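Local coordinates for mevalonate kinase (Staphylococcus aureus, PDB 2X7I), which probably catalyses the ATP-dependent phosphorylation of mevalonate to mevalonate 5-phosphate, an early step on the mevalonate route to isoprenoids, at residues S72-F77 and V109-A114; S103-A108 and Q149-G154. All coordinates share one frame; numbering follows the deposited sequence.

Interaction 1: residues S72-F77 and V109-A114; sequences SLVNRF and VAFVRA
Phe111 bridges two roughly parallel helices, meeting Leu73, Val74 and Phe77 of 72-77; the segment axes lie 11.5 Å apart and cross at -22°. Along 109-114, Val109 comes first and lies on Ser11 of strand 6-16, and Ala110 turns to the sheet, touching Ile39 and Val41 of strand 29-45. Phe111 then carries the contact. A trans first torsion (chi1 -177°) carries the ring outward from its helix and across to 72-77. Leu73 CB sits over one face, 4.0 Å from the ring centroid and 17° off its normal, a CH-pi contact displaced toward the rim. Leu73 CD1 adds to this, 4.1 Å from CD2 of Phe111. The far end of the ring reaches the backbone: Phe111 CZ lies 3.6 Å from Leu73 O, whose hydrogen bond is the helical one from Phe77 N. At the ring edge, in its plane, Phe77 CB stands 3.9 Å from Phe111 CZ and is the nearest approach of that side chain, while Val74 CG2 approaches CE1 of Phe111 obliquely at 3.8 Å. The next residue, Val112, touches Leu128 of helix 125-140, and Ala114, nearly a turn beyond Phe111, packs on Val41 and Ile43. No hydrogen bond joins the segments, and their mutual burial is 190 Å². The chemistry is thus that of an apolar core contact: dispersion and shape, with the Phe111 ring at its centre, hold helix 70-80 against helix 103-119 within the N-terminal GHMP kinase domain.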
loop_
_atom_site.group_PDB
_atom_site.type_symbol
_atom_site.label_atom_id
_atom_site.label_comp_id
_atom_site.label_asym_id
_atom_site.label_seq_id
_atom_site.Cartn_x
_atom_site.Cartn_y
_atom_site.Cartn_z
ATOM N N SER A 72 -1.673 -19.329 9.109
ATOM C CA SER A 72 -1.173 -20.234 8.080
ATOM C C SER A 72 0.323 -20.056 7.818
ATOM O O SER A 72 1.030 -21.047 7.610
ATOM C CB SER A 72 -1.954 -20.062 6.765
ATOM O OG SER A 72 -3.251 -20.621 6.887
ATOM N N LEU A 73 0.799 -18.807 7.811
ATOM C CA LEU A 73 2.223 -18.552 7.615
ATOM C C LEU A 73 3.050 -19.122 8.772
ATOM O O LEU A 73 4.109 -19.696 8.553
ATOM C CB LEU A 73 2.513 -17.055 7.449
ATOM C CG LEU A 73 1.876 -16.341 6.252
ATOM C CD1 LEU A 73 2.436 -14.925 6.101
ATOM C CD2 LEU A 73 2.032 -17.147 4.959
ATOM N N VAL A 74 2.555 -18.981 9.996
ATOM C CA VAL A 74 3.292 -19.442 11.168
ATOM C C VAL A 74 3.311 -20.978 11.252
ATOM O O VAL A 74 4.359 -21.576 11.501
ATOM C CB VAL A 74 2.739 -18.833 12.465
ATOM C CG1 VAL A 74 3.524 -19.358 13.667
ATOM C CG2 VAL A 74 2.807 -17.308 12.415
ATOM N N ASN A 75 2.155 -21.606 11.046
ATOM C CA ASN A 75 2.089 -23.057 10.979
ATOM C C ASN A 75 3.082 -23.615 9.966
ATOM O O ASN A 75 3.839 -24.522 10.278
ATOM C CB ASN A 75 0.672 -23.523 10.632
ATOM C CG ASN A 75 -0.285 -23.428 11.805
ATOM O OD1 ASN A 75 0.126 -23.215 12.956
ATOM N ND2 ASN A 75 -1.573 -23.581 11.522
ATOM N N ARG A 76 3.081 -23.059 8.762
ATOM C CA ARG A 76 4.014 -23.476 7.716
ATOM C C ARG A 76 5.464 -23.303 8.137
ATOM O O ARG A 76 6.292 -24.170 7.891
ATOM C CB ARG A 76 3.775 -22.684 6.423
ATOM C CG ARG A 76 4.519 -23.252 5.218
ATOM C CD ARG A 76 4.414 -22.322 4.007
ATOM N NE ARG A 76 5.235 -22.737 2.861
ATOM C CZ ARG A 76 4.923 -23.718 2.010
ATOM N NH1 ARG A 76 3.806 -24.440 2.170
ATOM N NH2 ARG A 76 5.743 -23.982 0.989
ATOM N N PHE A 77 5.767 -22.170 8.756
ATOM C CA PHE A 77 7.122 -21.869 9.171
ATOM C C PHE A 77 7.611 -22.847 10.239
ATOM O O PHE A 77 8.765 -23.265 10.225
ATOM C CB PHE A 77 7.186 -20.426 9.675
ATOM C CG PHE A 77 8.447 -20.092 10.406
ATOM C CD1 PHE A 77 9.605 -19.776 9.706
ATOM C CD2 PHE A 77 8.474 -20.070 11.792
ATOM C CE1 PHE A 77 10.770 -19.454 10.374
ATOM C CE2 PHE A 77 9.633 -19.750 12.461
ATOM C CZ PHE A 77 10.788 -19.445 11.747
ATOM N N VAL A 109 6.147 -9.792 3.245
ATOM C CA VAL A 109 7.547 -9.365 3.168
ATOM C C VAL A 109 8.176 -9.273 4.575
ATOM O O VAL A 109 9.309 -9.717 4.778
ATOM C CB VAL A 109 7.682 -8.025 2.416
ATOM C CG1 VAL A 109 9.112 -7.468 2.506
ATOM C CG2 VAL A 109 7.269 -8.210 0.949
ATOM N N ALA A 110 7.430 -8.713 5.529
ATOM C CA ALA A 110 7.866 -8.601 6.912
ATOM C C ALA A 110 8.042 -9.975 7.550
ATOM O O ALA A 110 9.049 -10.240 8.220
ATOM C CB ALA A 110 6.879 -7.785 7.702
ATOM N N PHE A 111 7.069 -10.854 7.341
ATOM C CA PHE A 111 7.130 -12.183 7.931
ATOM C C PHE A 111 8.309 -13.011 7.394
ATOM O O PHE A 111 8.973 -13.727 8.162
ATOM C CB PHE A 111 5.828 -12.950 7.735
ATOM C CG PHE A 111 5.836 -14.279 8.398
ATOM C CD1 PHE A 111 5.539 -14.391 9.744
ATOM C CD2 PHE A 111 6.203 -15.409 7.703
ATOM C CE1 PHE A 111 5.589 -15.623 10.379
ATOM C CE2 PHE A 111 6.254 -16.636 8.331
ATOM C CZ PHE A 111 5.946 -16.747 9.666
ATOM N N VAL A 112 8.554 -12.923 6.087
ATOM C CA VAL A 112 9.646 -13.670 5.465
ATOM C C VAL A 112 10.998 -13.154 5.949
ATOM O O VAL A 112 11.876 -13.939 6.261
ATOM C CB VAL A 112 9.603 -13.612 3.932
ATOM C CG1 VAL A 112 10.916 -14.161 3.348
ATOM C CG2 VAL A 112 8.405 -14.388 3.405
ATOM N N ARG A 113 11.153 -11.836 5.999
ATOM C CA ARG A 113 12.338 -11.219 6.565
ATOM C C ARG A 113 12.603 -11.701 8.006
ATOM O O ARG A 113 13.690 -12.183 8.312
ATOM C CB ARG A 113 12.206 -9.696 6.522
ATOM C CG ARG A 113 12.495 -9.124 5.148
ATOM C CD ARG A 113 12.159 -7.639 5.033
ATOM N NE ARG A 113 12.691 -7.095 3.783
ATOM C CZ ARG A 113 12.303 -5.961 3.202
ATOM N NH1 ARG A 113 11.359 -5.194 3.740
ATOM N NH2 ARG A 113 12.874 -5.590 2.068
ATOM N N ALA A 114 11.595 -11.573 8.870
ATOM C CA ALA A 114 11.668 -12.053 10.243
ATOM C C ALA A 114 12.074 -13.524 10.310
ATOM O O ALA A 114 12.878 -13.915 11.166
ATOM C CB ALA A 114 10.323 -11.854 10.936
#

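Interaction 2: residues S103-A108 and Q149-G154; sequences SSAAVA and QTIVSG
Ala106 and Ile151 bring the two helical backbones closest, their CA atoms 7.4 Å apart, consistent with the small side chains of Ala105 and Ala106. Ile151 supplies the reach. Its CG1 is anti to the carbonyl carbon (chi1 -71°) and the chain continues extended, which delivers CD1 to the opposing helix. That methyl touches Ala105 CB at 3.8 Å, and on the backbone it comes within 4.0 Å of Ala106 N. The contact is small, 88 Å² summed over both sides, and wholly apolar in its side-chain part, with no hydrogen bond across it.

The last turn of 149-154 is tied off by its own polar groups. Ser153 OG donates to Gln149 O at 2.6 Å, tilted 26° from the carbonyl plane, while Ser153 N reaches the same oxygen at 3.0 Å from the opposite face. Two donors thus grip one carbonyl, and Ser153 OG also pairs with Lys155 N. Gly154 then departs from helical geometry with positive phi (67°), a backbone shape glycine adopts easily.

Segment 103-108 begins with the Ser-Ser-Ala-Ala end of the GHMP kinase glycine-rich motif, which in this family binds the nucleotide phosphates; here Ser103 N and Ser104 N hydrogen-bond a citrate, probably from the crystallisation liquor, which may mark the anion site at the helix start. In the surrounding fold, Ile151 also packs on Ser11, Thr12 and Lys14 of strand 6-16, Ala106 rests on Ile39 of strand 29-45, and Ala105 meets Glu136 of helix 125-140.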
loop_
_atom_site.group_PDB
_atom_site.type_symbol
_atom_site.label_atom_id
_atom_site.label_comp_id
_atom_site.label_asym_id
_atom_site.label_seq_id
_atom_site.Cartn_x
_atom_site.Cartn_y
_atom_site.Cartn_z
ATOM N N SER A 103 -1.347 -4.290 2.115
ATOM C CA SER A 103 -1.318 -4.905 3.423
ATOM C C SER A 103 -0.902 -6.380 3.394
ATOM O O SER A 103 -0.042 -6.808 4.159
ATOM C CB SER A 103 -2.697 -4.775 4.051
ATOM O OG SER A 103 -2.615 -4.894 5.436
ATOM N N SER A 104 -1.529 -7.166 2.523
ATOM C CA SER A 104 -1.170 -8.574 2.395
ATOM C C SER A 104 0.305 -8.761 2.013
ATOM O O SER A 104 0.994 -9.606 2.569
ATOM C CB SER A 104 -2.060 -9.256 1.366
ATOM O OG SER A 104 -1.663 -10.608 1.202
ATOM N N ALA A 105 0.781 -7.971 1.065
ATOM C CA ALA A 105 2.169 -8.064 0.632
ATOM C C ALA A 105 3.138 -7.581 1.719
ATOM O O ALA A 105 4.195 -8.174 1.908
ATOM C CB ALA A 105 2.371 -7.297 -0.658
ATOM N N ALA A 106 2.772 -6.516 2.431
ATOM C CA ALA A 106 3.589 -5.998 3.521
ATOM C C ALA A 106 3.812 -7.049 4.626
ATOM O O ALA A 106 4.957 -7.308 5.018
ATOM C CB ALA A 106 2.966 -4.744 4.105
ATOM N N VAL A 107 2.721 -7.634 5.122
ATOM C CA VAL A 107 2.794 -8.701 6.112
ATOM C C VAL A 107 3.706 -9.826 5.612
ATOM O O VAL A 107 4.567 -10.320 6.357
ATOM C CB VAL A 107 1.370 -9.252 6.465
ATOM C CG1 VAL A 107 1.448 -10.540 7.265
ATOM C CG2 VAL A 107 0.577 -8.210 7.265
ATOM N N ALA A 108 3.550 -10.199 4.345
ATOM C CA ALA A 108 4.314 -11.309 3.786
ATOM C C ALA A 108 5.804 -10.994 3.690
ATOM O O ALA A 108 6.627 -11.838 4.008
ATOM C CB ALA A 108 3.766 -11.717 2.437
ATOM N N GLN A 149 7.061 -6.561 -5.714
ATOM C CA GLN A 149 8.235 -6.004 -6.374
ATOM C C GLN A 149 8.462 -4.536 -5.983
ATOM O O GLN A 149 9.589 -4.136 -5.715
ATOM C CB GLN A 149 8.131 -6.167 -7.897
ATOM C CG GLN A 149 9.244 -5.484 -8.699
ATOM C CD GLN A 149 10.647 -5.976 -8.361
ATOM O OE1 GLN A 149 10.815 -6.988 -7.682
ATOM N NE2 GLN A 149 11.668 -5.259 -8.854
ATOM N N THR A 150 7.399 -3.740 -5.928
ATOM C CA THR A 150 7.526 -2.337 -5.516
ATOM C C THR A 150 8.055 -2.249 -4.090
ATOM O O THR A 150 8.985 -1.498 -3.816
ATOM C CB THR A 150 6.177 -1.594 -5.608
ATOM O OG1 THR A 150 5.651 -1.713 -6.939
ATOM C CG2 THR A 150 6.341 -0.129 -5.249
ATOM N N ILE A 151 7.471 -3.035 -3.193
ATOM C CA ILE A 151 7.872 -3.057 -1.789
ATOM C C ILE A 151 9.322 -3.524 -1.583
ATOM O O ILE A 151 10.104 -2.831 -0.943
ATOM C CB ILE A 151 6.917 -3.937 -0.947
ATOM C CG1 ILE A 151 5.555 -3.255 -0.808
ATOM C CG2 ILE A 151 7.475 -4.176 0.448
ATOM C CD1 ILE A 151 4.511 -4.163 -0.227
ATOM N N VAL A 152 9.674 -4.680 -2.136
ATOM C CA VAL A 152 11.010 -5.253 -1.964
ATOM C C VAL A 152 12.112 -4.381 -2.566
ATOM O O VAL A 152 13.089 -4.055 -1.888
ATOM C CB VAL A 152 11.093 -6.671 -2.553
ATOM C CG1 VAL A 152 12.527 -7.163 -2.562
ATOM C CG2 VAL A 152 10.227 -7.604 -1.741
ATOM N N SER A 153 11.940 -3.989 -3.825
ATOM C CA SER A 153 12.901 -3.112 -4.510
ATOM C C SER A 153 12.997 -1.711 -3.903
ATOM O O SER A 153 14.020 -1.057 -4.018
ATOM C CB SER A 153 12.541 -2.979 -5.990
ATOM O OG SER A 153 11.308 -2.274 -6.167
ATOM N N GLY A 154 11.925 -1.238 -3.279
ATOM C CA GLY A 154 11.863 0.150 -2.809
ATOM C C GLY A 154 11.843 1.160 -3.955
ATOM O O GLY A 154 12.211 2.330 -3.778
#

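How the interactions relate
Helix 103-119 is common to both contacts: its first turns, 103-108, meet 149-154 in interaction 2, and the following turns, 109-114, meet 72-77 in interaction 1. The centres are 13 Å apart, and they join directly through Val109, whose CG2 lies 4.0 Å from Val152 CG2 and 4.1 Å from Ile151 CG2. Interaction 2 lies nearer the probable phosphate site, the side chain of Ala105 being about 6 Å from the bound citrate. Interaction 1 is more peripheral, its centre about 19 Å from the chain centre against about 8 Å for interaction 2. Together they pack helices 70-80 and 145-153 against the helix that starts at the anion site.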